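Local coordinates for protein polysaccharide deacetylase (Ammonifex degensii, PDB 4WCJ) that probably removes N-acetyl groups from poly-beta-1,6-N-acetyl-D-glucosamine as a zinc-binding family 4 carbohydrate esterase, at residues G69-F72 with Q76-E79; Y64-G69 with R115-L120; R130-F135 with L161-S166. One frame throughout, in Å; residues are numbered along the deposited sequence.

Contact 1: residues G69-F72 with Q76-E79; sequences GVRF and QEAE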
ATOM      1  N   GLY A  69      -4.203  -0.255 -21.905  1.00 68.16           N
ATOM      2  CA  GLY A  69      -3.418  -1.476 -21.971  1.00 71.91           C
ATOM      3  C   GLY A  69      -2.536  -1.831 -20.787  1.00 72.19           C
ATOM      4  O   GLY A  69      -1.696  -2.724 -20.890  1.00 72.17           O
ATOM      5  N   VAL A  70      -2.722  -1.142 -19.664  1.00 71.31           N
ATOM      6  CA  VAL A  70      -1.977  -1.440 -18.442  1.00 66.07           C
ATOM      7  C   VAL A  70      -2.435  -2.759 -17.800  1.00 61.63           C
ATOM      8  O   VAL A  70      -3.635  -2.991 -17.642  1.00 57.21           O
ATOM      9  CB  VAL A  70      -2.121  -0.293 -17.420  1.00 62.46           C
ATOM     10  CG1 VAL A  70      -1.847  -0.779 -16.016  1.00 62.38           C
ATOM     11  CG2 VAL A  70      -1.207   0.874 -17.789  1.00 59.39           C
ATOM     12  N   ARG A  71      -1.477  -3.615 -17.441  1.00 60.27           N
ATOM     13  CA  ARG A  71      -1.772  -4.875 -16.756  1.00 58.82           C
ATOM     14  C   ARG A  71      -1.749  -4.730 -15.232  1.00 56.76           C
ATOM     15  O   ARG A  71      -0.726  -4.355 -14.654  1.00 57.31           O
ATOM     16  CB  ARG A  71      -0.777  -5.960 -17.180  1.00 58.35           C
ATOM     17  CG  ARG A  71      -0.711  -7.143 -16.232  1.00 59.44           C
ATOM     18  CD  ARG A  71       0.015  -8.326 -16.850  1.00 64.47           C
ATOM     19  NE  ARG A  71      -0.186  -9.544 -16.068  1.00 64.35           N
ATOM     20  CZ  ARG A  71       0.085 -10.770 -16.506  1.00 67.11           C
ATOM     21  NH1 ARG A  71       0.565 -10.947 -17.729  1.00 64.14           N
ATOM     22  NH2 ARG A  71      -0.131 -11.820 -15.721  1.00 66.87           N
ATOM     23  N   PHE A  72      -2.876  -5.025 -14.586  1.00 51.39           N
ATOM     24  CA  PHE A  72      -2.941  -5.005 -13.125  1.00 49.33           C
ATOM     25  C   PHE A  72      -2.439  -6.320 -12.535  1.00 52.37           C
ATOM     26  O   PHE A  72      -2.912  -7.413 -12.881  1.00 49.71           O
ATOM     27  CB  PHE A  72      -4.360  -4.716 -12.636  1.00 46.95           C
ATOM     28  CG  PHE A  72      -4.826  -3.312 -12.904  1.00 50.42           C
ATOM     29  CD1 PHE A  72      -5.479  -3.001 -14.084  1.00 52.98           C
ATOM     30  CD2 PHE A  72      -4.613  -2.300 -11.973  1.00 47.98           C
ATOM     31  CE1 PHE A  72      -5.915  -1.712 -14.334  1.00 53.46           C
ATOM     32  CE2 PHE A  72      -5.053  -1.015 -12.211  1.00 49.04           C
ATOM     33  CZ  PHE A  72      -5.700  -0.716 -13.399  1.00 51.06           C
ATOM     34  N   GLN A  76       1.605 -10.892  -5.069  1.00 42.69           N
ATOM     35  CA  GLN A  76       2.539 -11.990  -5.312  1.00 47.35           C
ATOM     36  C   GLN A  76       3.285 -11.814  -6.630  1.00 46.63           C
ATOM     37  O   GLN A  76       4.494 -12.034  -6.700  1.00 48.00           O
ATOM     38  CB  GLN A  76       1.812 -13.337  -5.314  1.00 54.38           C
ATOM     39  CG  GLN A  76       2.158 -14.231  -4.131  1.00 58.55           C
ATOM     40  CD  GLN A  76       3.647 -14.472  -4.008  1.00 60.69           C
ATOM     41  OE1 GLN A  76       4.326 -14.749  -4.996  1.00 61.41           O
ATOM     42  NE2 GLN A  76       4.170 -14.345  -2.791  1.00 61.02           N
ATOM     43  N   GLU A  77       2.557 -11.428  -7.674  1.00 47.52           N
ATOM     44  CA  GLU A  77       3.159 -11.188  -8.985  1.00 50.12           C
ATOM     45  C   GLU A  77       4.193 -10.076  -8.892  1.00 49.90           C
ATOM     46  O   GLU A  77       5.274 -10.169  -9.479  1.00 51.96           O
ATOM     47  CB  GLU A  77       2.086 -10.834 -10.025  1.00 52.57           C
ATOM     48  CG  GLU A  77       1.381 -12.052 -10.615  1.00 52.38           C
ATOM     49  CD  GLU A  77       0.215 -11.701 -11.528  1.00 52.88           C
ATOM     50  OE1 GLU A  77      -0.351 -10.601 -11.404  1.00 54.80           O
ATOM     51  OE2 GLU A  77      -0.147 -12.545 -12.377  1.00 57.63           O
ATOM     52  N   ALA A  78       3.855  -9.039  -8.131  1.00 47.44           N
ATOM     53  CA  ALA A  78       4.749  -7.899  -7.960  1.00 47.04           C
ATOM     54  C   ALA A  78       6.046  -8.325  -7.290  1.00 47.41           C
ATOM     55  O   ALA A  78       7.132  -7.888  -7.687  1.00 48.79           O
ATOM     56  CB  ALA A  78       4.068  -6.801  -7.148  1.00 44.20           C
ATOM     57  N   GLU A  79       5.926  -9.173  -6.272  1.00 46.24           N
ATOM     58  CA  GLU A  79       7.088  -9.644  -5.532  1.00 52.88           C
ATOM     59  C   GLU A  79       7.973 -10.502  -6.416  1.00 53.94           C
ATOM     60  O   GLU A  79       9.191 -10.356  -6.414  1.00 53.75           O
ATOM     61  CB  GLU A  79       6.685 -10.452  -4.297  1.00 47.99           C
ATOM     62  CG  GLU A  79       7.882 -10.807  -3.408  1.00 47.98           C
ATOM     63  CD  GLU A  79       7.551 -11.866  -2.378  1.00 50.07           C
ATOM     64  OE1 GLU A  79       8.463 -12.640  -2.008  1.00 56.36           O
ATOM     65  OE2 GLU A  79       6.383 -11.919  -1.936  1.00 43.54           O
TER
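Arg71 reaches across to Glu77 in a surface salt bridge. Its NH2 lies 3.4 Å from Glu77 OE2, and the hydrogen bond within this ion pair is weak, with an N-H...O angle of 140°. The carboxylate oxygen comes to the edge of the guanidinium, near its plane. The two flat groups are turned 67° apart, so they do not meet as a coplanar pair, and the side chains cross at about a right angle. With chi1 at 162°, the Arg71 chain leaves the backbone N behind and runs extended to NE, which carries the charge from the strand to the helix. Glu77 OE1 takes a hydrogen bond from the backbone N of Thr74, just ahead of helix 75-82, and this second bond probably restrains the carboxylate. Arg71 is anchored through its backbone to Lys91 and Val93. Phe72 points away and packs on strand 91-99 and helix 55-67. The contact therefore joins the first strand and the helix of a beta-alpha-beta unit, 71-72, 75-82 and 91-99. With one long bond at an exposed site, the ion pair is likely to be a modest tie, while Glu77 is probably held more by its own helix start.

Contact 2: residues Y64-G69 with R115-L120; sequences YLRQVG and RKIPFL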
ATOM      1  N   TYR A  64      -9.333   3.847 -17.205  1.00 61.32           N
ATOM      2  CA  TYR A  64      -8.404   4.435 -18.164  1.00 63.23           C
ATOM      3  C   TYR A  64      -7.150   3.582 -18.307  1.00 62.61           C
ATOM      4  O   TYR A  64      -6.718   3.293 -19.416  1.00 65.07           O
ATOM      5  CB  TYR A  64      -8.013   5.859 -17.768  1.00 63.66           C
ATOM      6  CG  TYR A  64      -7.021   6.467 -18.731  1.00 68.36           C
ATOM      7  CD1 TYR A  64      -7.423   6.892 -19.991  1.00 72.34           C
ATOM      8  CD2 TYR A  64      -5.678   6.595 -18.392  1.00 66.02           C
ATOM      9  CE1 TYR A  64      -6.523   7.438 -20.883  1.00 74.93           C
ATOM     10  CE2 TYR A  64      -4.766   7.142 -19.282  1.00 69.11           C
ATOM     11  CZ  TYR A  64      -5.196   7.559 -20.524  1.00 72.91           C
ATOM     12  OH  TYR A  64      -4.299   8.101 -21.415  1.00 82.16           O
ATOM     13  N   LEU A  65      -6.579   3.176 -17.179  1.00 59.48           N
ATOM     14  CA  LEU A  65      -5.364   2.371 -17.183  1.00 58.76           C
ATOM     15  C   LEU A  65      -5.567   1.092 -17.984  1.00 69.16           C
ATOM     16  O   LEU A  65      -4.756   0.752 -18.843  1.00 72.10           O
ATOM     17  CB  LEU A  65      -4.933   2.040 -15.751  1.00 55.20           C
ATOM     18  CG  LEU A  65      -4.198   3.142 -14.983  1.00 54.86           C
ATOM     19  CD1 LEU A  65      -3.974   2.729 -13.539  1.00 50.98           C
ATOM     20  CD2 LEU A  65      -2.878   3.470 -15.658  1.00 56.47           C
ATOM     21  N   ARG A  66      -6.666   0.400 -17.707  1.00 58.54           N
ATOM     22  CA  ARG A  66      -7.012  -0.820 -18.419  1.00 61.07           C
ATOM     23  C   ARG A  66      -7.251  -0.546 -19.903  1.00 65.07           C
ATOM     24  O   ARG A  66      -6.766  -1.280 -20.766  1.00 66.97           O
ATOM     25  CB  ARG A  66      -8.248  -1.461 -17.777  1.00 57.88           C
ATOM     26  CG  ARG A  66      -8.767  -2.699 -18.480  1.00 61.57           C
ATOM     27  CD  ARG A  66      -9.477  -3.617 -17.488  1.00 59.66           C
ATOM     28  NE  ARG A  66      -8.532  -4.362 -16.659  1.00 54.37           N
ATOM     29  CZ  ARG A  66      -8.879  -5.070 -15.589  1.00 52.12           C
ATOM     30  NH1 ARG A  66     -10.145  -5.113 -15.209  1.00 51.91           N
ATOM     31  NH2 ARG A  66      -7.957  -5.723 -14.893  1.00 50.55           N
ATOM     32  N   GLN A  67      -7.991   0.521 -20.184  1.00 68.18           N
ATOM     33  CA  GLN A  67      -8.309   0.922 -21.550  1.00 73.64           C
ATOM     34  C   GLN A  67      -7.060   1.100 -22.417  1.00 75.33           C
ATOM     35  O   GLN A  67      -7.042   0.667 -23.568  1.00 76.57           O
ATOM     36  CB  GLN A  67      -9.127   2.220 -21.541  1.00 78.01           C
ATOM     37  CG  GLN A  67      -9.564   2.711 -22.915  1.00 85.78           C
ATOM     38  CD  GLN A  67     -10.253   4.065 -22.860  1.00 89.81           C
ATOM     39  OE1 GLN A  67     -10.282   4.718 -21.816  1.00 89.47           O
ATOM     40  NE2 GLN A  67     -10.812   4.493 -23.988  1.00 94.11           N
ATOM     41  N   VAL A  68      -6.020   1.725 -21.864  1.00 66.94           N
ATOM     42  CA  VAL A  68      -4.800   1.995 -22.631  1.00 68.58           C
ATOM     43  C   VAL A  68      -3.777   0.862 -22.483  1.00 68.08           C
ATOM     44  O   VAL A  68      -2.623   0.993 -22.889  1.00 68.38           O
ATOM     45  CB  VAL A  68      -4.154   3.336 -22.220  1.00 67.59           C
ATOM     46  CG1 VAL A  68      -3.280   3.870 -23.342  1.00 71.69           C
ATOM     47  CG2 VAL A  68      -5.219   4.358 -21.909  1.00 67.11           C
ATOM     48  N   GLY A  69      -4.203  -0.255 -21.905  1.00 68.16           N
ATOM     49  CA  GLY A  69      -3.418  -1.476 -21.971  1.00 71.91           C
ATOM     50  C   GLY A  69      -2.536  -1.831 -20.787  1.00 72.19           C
ATOM     51  O   GLY A  69      -1.696  -2.724 -20.890  1.00 72.17           O
ATOM     52  N   ARG A 115     -14.286  -5.160 -11.314  1.00 44.99           N
ATOM     53  CA  ARG A 115     -13.240  -5.180 -12.334  1.00 43.42           C
ATOM     54  C   ARG A 115     -12.215  -6.289 -12.108  1.00 38.85           C
ATOM     55  O   ARG A 115     -11.295  -6.453 -12.907  1.00 41.04           O
ATOM     56  CB  ARG A 115     -12.527  -3.825 -12.382  1.00 41.86           C
ATOM     57  CG  ARG A 115     -13.384  -2.729 -12.967  1.00 44.55           C
ATOM     58  CD  ARG A 115     -12.939  -1.349 -12.532  1.00 43.54           C
ATOM     59  NE  ARG A 115     -13.815  -0.327 -13.095  1.00 46.19           N
ATOM     60  CZ  ARG A 115     -15.022  -0.037 -12.623  1.00 46.42           C
ATOM     61  NH1 ARG A 115     -15.752   0.903 -13.209  1.00 50.55           N
ATOM     62  NH2 ARG A 115     -15.508  -0.693 -11.571  1.00 42.31           N
ATOM     63  N   LYS A 116     -12.381  -7.049 -11.024  1.00 38.87           N
ATOM     64  CA  LYS A 116     -11.463  -8.140 -10.674  1.00 39.18           C
ATOM     65  C   LYS A 116     -10.017  -7.667 -10.525  1.00 41.53           C
ATOM     66  O   LYS A 116      -9.081  -8.386 -10.878  1.00 41.60           O
ATOM     67  CB  LYS A 116     -11.522  -9.267 -11.713  1.00 44.74           C
ATOM     68  CG  LYS A 116     -12.793 -10.087 -11.701  1.00 47.67           C
ATOM     69  CD  LYS A 116     -12.695 -11.204 -12.725  1.00 52.55           C
ATOM     70  CE  LYS A 116     -14.058 -11.755 -13.089  1.00 56.71           C
ATOM     71  NZ  LYS A 116     -13.980 -12.649 -14.276  1.00 62.98           N
ATOM     72  N   ILE A 117      -9.850  -6.455 -10.004  1.00 40.48           N
ATOM     73  CA  ILE A 117      -8.528  -5.877  -9.796  1.00 40.19           C
ATOM     74  C   ILE A 117      -8.018  -6.161  -8.385  1.00 35.87           C
ATOM     75  O   ILE A 117      -8.628  -5.750  -7.388  1.00 34.06           O
ATOM     76  CB  ILE A 117      -8.540  -4.355 -10.056  1.00 39.29           C
ATOM     77  CG1 ILE A 117      -8.791  -4.080 -11.540  1.00 42.48           C
ATOM     78  CG2 ILE A 117      -7.225  -3.720  -9.611  1.00 36.65           C
ATOM     79  CD1 ILE A 117      -9.107  -2.637 -11.854  1.00 42.63           C
ATOM     80  N   PRO A 118      -6.883  -6.857  -8.295  1.00 35.05           N
ATOM     81  CA  PRO A 118      -6.249  -7.130  -7.004  1.00 34.48           C
ATOM     82  C   PRO A 118      -5.752  -5.841  -6.355  1.00 35.77           C
ATOM     83  O   PRO A 118      -5.562  -4.840  -7.046  1.00 37.72           O
ATOM     84  CB  PRO A 118      -5.065  -8.034  -7.364  1.00 34.38           C
ATOM     85  CG  PRO A 118      -5.155  -8.279  -8.848  1.00 36.99           C
ATOM     86  CD  PRO A 118      -6.010  -7.211  -9.423  1.00 38.34           C
ATOM     87  N   PHE A 119      -5.551  -5.862  -5.046  1.00 32.27           N
ATOM     88  CA  PHE A 119      -4.955  -4.716  -4.378  1.00 30.51           C
ATOM     89  C   PHE A 119      -4.304  -5.118  -3.062  1.00 29.61           C
ATOM     90  O   PHE A 119      -4.666  -6.123  -2.450  1.00 30.35           O
ATOM     91  CB  PHE A 119      -6.000  -3.606  -4.160  1.00 32.83           C
ATOM     92  CG  PHE A 119      -7.170  -4.007  -3.291  1.00 34.43           C
ATOM     93  CD1 PHE A 119      -8.147  -4.874  -3.763  1.00 37.20           C
ATOM     94  CD2 PHE A 119      -7.310  -3.480  -2.015  1.00 36.05           C
ATOM     95  CE1 PHE A 119      -9.218  -5.232  -2.969  1.00 36.20           C
ATOM     96  CE2 PHE A 119      -8.384  -3.830  -1.219  1.00 36.15           C
ATOM     97  CZ  PHE A 119      -9.341  -4.699  -1.698  1.00 35.07           C
ATOM     98  N   LEU A 120      -3.316  -4.336  -2.642  1.00 27.69           N
ATOM     99  CA  LEU A 120      -2.656  -4.553  -1.369  1.00 27.22           C
ATOM    100  C   LEU A 120      -3.165  -3.502  -0.381  1.00 24.57           C
ATOM    101  O   LEU A 120      -3.087  -2.303  -0.645  1.00 29.95           O
ATOM    102  CB  LEU A 120      -1.131  -4.465  -1.520  1.00 30.76           C
ATOM    103  CG  LEU A 120      -0.265  -5.464  -0.740  1.00 32.55           C
ATOM    104  CD1 LEU A 120       1.227  -5.314  -1.088  1.00 34.26           C
ATOM    105  CD2 LEU A 120      -0.490  -5.357   0.755  1.00 32.12           C
TER
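Arg66 donates the one hydrogen bond of this contact. Its NH1 lies 2.9 Å from the backbone O of Arg115, and the bond is nearly straight at 167°. The donor sits in the carbonyl plane on a lone pair of the oxygen, with a C=O...N angle of 139°. The oxygen in turn lies almost exactly in the guanidinium plane, so both groups are well aimed. A bend at chi3 (-77°) in the Arg66 chain turns the guanidinium to meet this oxygen.

The van der Waals contacts set carbon against the guanidinium. Arg66 and Ile117 approach from opposite directions, and Ile117 lays CD1 over one face of the guanidinium. Its CG1 is 3.8 Å from Arg66 NH2. The CB of Arg115 is 3.9 Å from Arg66 NH1. Phe72 packs on both Arg66 and Ile117.

Arg115 begins toward helix 55-67, but its end leads away, with NE in a salt bridge to Asp63 and NH2 bonded to Val111 O. Arg115 NE stays 6.4 Å from Arg66 NH1.

Both chain segments leave a helix through a Schellman motif. Gly69, with positive phi, ends helix 55-67, and Lys116 follows helix 102-114 before the chain enters strand 119-123. The contact thus ties the ends of two helices together where strands 71-72 and 119-123 of the beta/alpha barrel begin. Arg66 gives a positive group to a carbonyl at the C-terminal end of helix 102-114, where the helix dipole would probably favour it.

Contact 3: residues R130-F135 with L161-S166; sequences RKWEGF and LHYWDS. With ZN (zinc ion), chain B.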
ATOM      1  N   ARG A 130     -11.811   0.653  14.822  1.00 27.87           N
ATOM      2  CA  ARG A 130     -12.003   1.888  15.601  1.00 30.54           C
ATOM      3  C   ARG A 130     -12.242   3.105  14.710  1.00 31.11           C
ATOM      4  O   ARG A 130     -12.228   3.005  13.486  1.00 34.78           O
ATOM      5  CB  ARG A 130     -10.777   2.161  16.486  1.00 31.29           C
ATOM      6  CG  ARG A 130     -10.191   0.953  17.187  1.00 38.60           C
ATOM      7  CD  ARG A 130      -9.058   1.390  18.079  1.00 44.50           C
ATOM      8  NE  ARG A 130      -8.596   0.324  18.955  1.00 50.25           N
ATOM      9  CZ  ARG A 130      -8.124   0.528  20.178  1.00 53.29           C
ATOM     10  NH1 ARG A 130      -8.060   1.765  20.663  1.00 54.15           N
ATOM     11  NH2 ARG A 130      -7.722  -0.497  20.916  1.00 54.02           N
ATOM     12  N   LYS A 131     -12.492   4.259  15.326  1.00 29.45           N
ATOM     13  CA  LYS A 131     -12.391   5.536  14.622  1.00 26.09           C
ATOM     14  C   LYS A 131     -10.985   6.083  14.819  1.00 33.60           C
ATOM     15  O   LYS A 131     -10.492   6.115  15.937  1.00 34.38           O
ATOM     16  CB  LYS A 131     -13.423   6.538  15.132  1.00 32.99           C
ATOM     17  CG  LYS A 131     -14.627   6.617  14.256  1.00 37.10           C
ATOM     18  CD  LYS A 131     -15.474   7.820  14.638  1.00 42.28           C
ATOM     19  CE  LYS A 131     -16.507   8.114  13.582  1.00 44.31           C
ATOM     20  NZ  LYS A 131     -17.374   9.244  14.027  1.00 46.28           N
ATOM     21  N   TRP A 132     -10.348   6.500  13.730  1.00 32.01           N
ATOM     22  CA  TRP A 132      -8.938   6.883  13.760  1.00 33.88           C
ATOM     23  C   TRP A 132      -8.777   8.211  13.045  1.00 33.13           C
ATOM     24  O   TRP A 132      -9.072   8.318  11.855  1.00 30.10           O
ATOM     25  CB  TRP A 132      -8.068   5.796  13.118  1.00 35.83           C
ATOM     26  CG  TRP A 132      -6.704   6.239  12.617  1.00 37.39           C
ATOM     27  CD1 TRP A 132      -6.318   6.395  11.306  1.00 38.20           C
ATOM     28  CD2 TRP A 132      -5.551   6.554  13.406  1.00 35.70           C
ATOM     29  NE1 TRP A 132      -5.008   6.801  11.240  1.00 36.25           N
ATOM     30  CE2 TRP A 132      -4.511   6.900  12.511  1.00 33.45           C
ATOM     31  CE3 TRP A 132      -5.296   6.576  14.780  1.00 39.24           C
ATOM     32  CZ2 TRP A 132      -3.245   7.264  12.946  1.00 35.38           C
ATOM     33  CZ3 TRP A 132      -4.038   6.943  15.209  1.00 43.50           C
ATOM     34  CH2 TRP A 132      -3.025   7.283  14.294  1.00 40.97           C
ATOM     35  N   GLU A 133      -8.326   9.208  13.797  1.00 35.17           N
ATOM     36  CA  GLU A 133      -8.133  10.565  13.295  1.00 39.18           C
ATOM     37  C   GLU A 133      -9.386  11.087  12.594  1.00 36.96           C
ATOM     38  O   GLU A 133      -9.304  11.815  11.602  1.00 38.44           O
ATOM     39  CB  GLU A 133      -6.926  10.609  12.359  1.00 42.68           C
ATOM     40  CG  GLU A 133      -5.681  10.018  13.004  1.00 47.89           C
ATOM     41  CD  GLU A 133      -4.424  10.806  12.712  1.00 54.77           C
ATOM     42  OE1 GLU A 133      -3.966  10.786  11.548  1.00 54.02           O
ATOM     43  OE2 GLU A 133      -3.891  11.436  13.652  1.00 59.86           O
ATOM     44  N   GLY A 134     -10.546  10.705  13.124  1.00 32.71           N
ATOM     45  CA  GLY A 134     -11.810  11.229  12.645  1.00 32.71           C
ATOM     46  C   GLY A 134     -12.549  10.353  11.649  1.00 31.66           C
ATOM     47  O   GLY A 134     -13.660  10.684  11.235  1.00 32.13           O
ATOM     48  N   PHE A 135     -11.939   9.244  11.256  1.00 28.87           N
ATOM     49  CA  PHE A 135     -12.510   8.380  10.231  1.00 29.24           C
ATOM     50  C   PHE A 135     -12.750   6.968  10.743  1.00 29.28           C
ATOM     51  O   PHE A 135     -11.878   6.375  11.390  1.00 29.48           O
ATOM     52  CB  PHE A 135     -11.597   8.297   9.011  1.00 29.78           C
ATOM     53  CG  PHE A 135     -11.464   9.578   8.255  1.00 33.39           C
ATOM     54  CD1 PHE A 135     -10.614  10.581   8.707  1.00 37.19           C
ATOM     55  CD2 PHE A 135     -12.154   9.771   7.068  1.00 32.50           C
ATOM     56  CE1 PHE A 135     -10.473  11.772   8.004  1.00 41.81           C
ATOM     57  CE2 PHE A 135     -12.013  10.958   6.357  1.00 35.95           C
ATOM     58  CZ  PHE A 135     -11.168  11.953   6.823  1.00 44.48           C
ATOM     59  N   LEU A 161       1.914   2.934  15.365  1.00 33.11           N
ATOM     60  CA  LEU A 161       3.005   3.901  15.371  1.00 34.64           C
ATOM     61  C   LEU A 161       2.861   4.896  14.223  1.00 34.05           C
ATOM     62  O   LEU A 161       3.841   5.477  13.768  1.00 35.36           O
ATOM     63  CB  LEU A 161       4.367   3.187  15.291  1.00 40.57           C
ATOM     64  CG  LEU A 161       4.980   2.727  16.613  1.00 42.43           C
ATOM     65  CD1 LEU A 161       6.378   2.163  16.398  1.00 39.94           C
ATOM     66  CD2 LEU A 161       5.032   3.873  17.619  1.00 46.69           C
ATOM     67  N   HIS A 162       1.629   5.099  13.767  1.00 33.94           N
ATOM     68  CA  HIS A 162       1.351   6.033  12.682  1.00 33.01           C
ATOM     69  C   HIS A 162       1.173   7.443  13.224  1.00 34.57           C
ATOM     70  O   HIS A 162       0.100   8.059  13.105  1.00 34.24           O
ATOM     71  CB  HIS A 162       0.107   5.596  11.916  1.00 30.50           C
ATOM     72  CG  HIS A 162       0.031   6.131  10.521  1.00 30.09           C
ATOM     73  ND1 HIS A 162      -0.005   7.476  10.238  1.00 34.89           N
ATOM     74  CD2 HIS A 162      -0.048   5.489   9.328  1.00 29.27           C
ATOM     75  CE1 HIS A 162      -0.094   7.646   8.929  1.00 34.04           C
ATOM     76  NE2 HIS A 162      -0.104   6.460   8.357  1.00 31.95           N
ATOM     77  N   TYR A 163       2.235   7.952  13.828  1.00 35.46           N
ATOM     78  CA  TYR A 163       2.210   9.266  14.440  1.00 40.86           C
ATOM     79  C   TYR A 163       3.400  10.091  13.979  1.00 42.56           C
ATOM     80  O   TYR A 163       4.493   9.555  13.737  1.00 38.80           O
ATOM     81  CB  TYR A 163       2.203   9.143  15.965  1.00 43.40           C
ATOM     82  CG  TYR A 163       1.038   8.344  16.505  1.00 44.96           C
ATOM     83  CD1 TYR A 163      -0.199   8.938  16.706  1.00 45.12           C
ATOM     84  CD2 TYR A 163       1.176   6.997  16.812  1.00 45.82           C
ATOM     85  CE1 TYR A 163      -1.268   8.215  17.201  1.00 46.34           C
ATOM     86  CE2 TYR A 163       0.107   6.259  17.303  1.00 46.74           C
ATOM     87  CZ  TYR A 163      -1.114   6.877  17.495  1.00 46.13           C
ATOM     88  OH  TYR A 163      -2.180   6.158  17.987  1.00 45.82           O
ATOM     89  N   TRP A 164       3.174  11.396  13.869  1.00 42.98           N
ATOM     90  CA  TRP A 164       4.180  12.338  13.398  1.00 42.89           C
ATOM     91  C   TRP A 164       4.631  13.275  14.516  1.00 47.07           C
ATOM     92  O   TRP A 164       3.805  13.849  15.225  1.00 47.42           O
ATOM     93  CB  TRP A 164       3.623  13.149  12.222  1.00 42.36           C
ATOM     94  CG  TRP A 164       4.589  14.144  11.669  1.00 44.15           C
ATOM     95  CD1 TRP A 164       4.724  15.453  12.037  1.00 49.46           C
ATOM     96  CD2 TRP A 164       5.555  13.914  10.642  1.00 44.29           C
ATOM     97  NE1 TRP A 164       5.722  16.049  11.304  1.00 52.15           N
ATOM     98  CE2 TRP A 164       6.246  15.123  10.438  1.00 50.07           C
ATOM     99  CE3 TRP A 164       5.905  12.797   9.876  1.00 42.94           C
ATOM    100  CZ2 TRP A 164       7.267  15.250   9.497  1.00 51.50           C
ATOM    101  CZ3 TRP A 164       6.918  12.925   8.942  1.00 44.28           C
ATOM    102  CH2 TRP A 164       7.588  14.144   8.762  1.00 48.05           C
ATOM    103  N   ASP A 165       5.944  13.419  14.674  1.00 46.42           N
ATOM    104  CA  ASP A 165       6.496  14.374  15.625  1.00 57.06           C
ATOM    105  C   ASP A 165       6.827  15.681  14.906  1.00 59.29           C
ATOM    106  O   ASP A 165       7.742  15.738  14.087  1.00 59.27           O
ATOM    107  CB  ASP A 165       7.741  13.798  16.307  1.00 57.90           C
ATOM    108  CG  ASP A 165       8.210  14.642  17.474  1.00 61.99           C
ATOM    109  OD1 ASP A 165       8.887  15.663  17.236  1.00 62.95           O
ATOM    110  OD2 ASP A 165       7.904  14.279  18.631  1.00 64.57           O
ATOM    111  N   SER A 166       6.075  16.733  15.213  1.00 61.33           N
ATOM    112  CA  SER A 166       6.231  18.004  14.515  1.00 61.46           C
ATOM    113  C   SER A 166       7.437  18.801  15.022  1.00 61.83           C
ATOM    114  O   SER A 166       7.989  19.627  14.296  1.00 62.79           O
ATOM    115  CB  SER A 166       4.953  18.837  14.639  1.00 67.22           C
ATOM    116  OG  SER A 166       4.173  18.412  15.742  1.00 71.43           O
TER
HETATM  117 ZN    ZN B 301      -0.650   5.882   6.327  1.00 31.88          ZN
HETATM  118  O   HOH W   1      -1.258  10.566  13.089  1.00 41.53           O
HETATM  119  O   HOH W   2      -1.379  10.363  10.655  1.00 47.32           O
HETATM  120  O   HOH W   3      -1.700   7.812   5.881  1.00 42.55           O
HETATM  121  O   HOH W   4      -0.031   6.377   4.163  1.00 31.86           O
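Trp132 sets the edge of its six-membered ring against the face of Tyr163 in an offset edge-to-face pair. The ring centroids of Trp132 and Tyr163 are 5.3 Å apart and their planes stand at 79°. Trp132 CH2 comes within 3.5 Å of Tyr163 CE1. A chi1 of 158° swings Trp132 CG away from the backbone N and sends the indole across. The same edge meets the backbone O of His162, 3.4 Å from Trp132 CH2 and near the ring plane. Over the centre of the indole, one face is covered by Glu133 CG. Trp132 and Glu133 belong to a hairpin, 131-132 with 135-136, closed by a type I' turn. A loop leading into strand 164-165, which pairs antiparallel with 170-171, brings His162 to the metal. Asp99 and His157 complete the Asp-His-His zinc site of family 4 carbohydrate esterases. His162 NE2 binds the zinc ion at 2.2 Å, and two waters also bind it. Tyr163 OH is hydrogen-bonded to Asp160 OD1 and lies 3.4 Å from Trp132 CZ3. A leucine in place of Tyr163 would probably deprive the Trp132 edge of its aromatic partner and Asp160 of this hydroxyl. One further water donates to Glu133 OE2 and His162 O. Another donates to Glu133 OE1 and accepts a weak bond from His162 ND1.

How the contacts relate
Contacts 1 and 2 are neighbours, with centres about 9 Å apart, and share Gly69, just past the end of helix 55-67. Val70 N lies 2.9 Å from Leu65 O, a probable hydrogen bond back to that helix. Phe72 joins the two: its CD1 is 3.8 Å from Arg66 NH2 and its CD2 is 3.8 Å from Ile117 CG2. Both contacts lie away from the zinc. Contact 3 is on the opposite side of the chain's centre and holds His162, one of the three protein ligands of the zinc ion. Its centre is about 31 Å from that of contact 1. Contact 2 comes within about 13 Å of it, between nearest atoms. Strand 131-132 follows strand 119-123 in the chain.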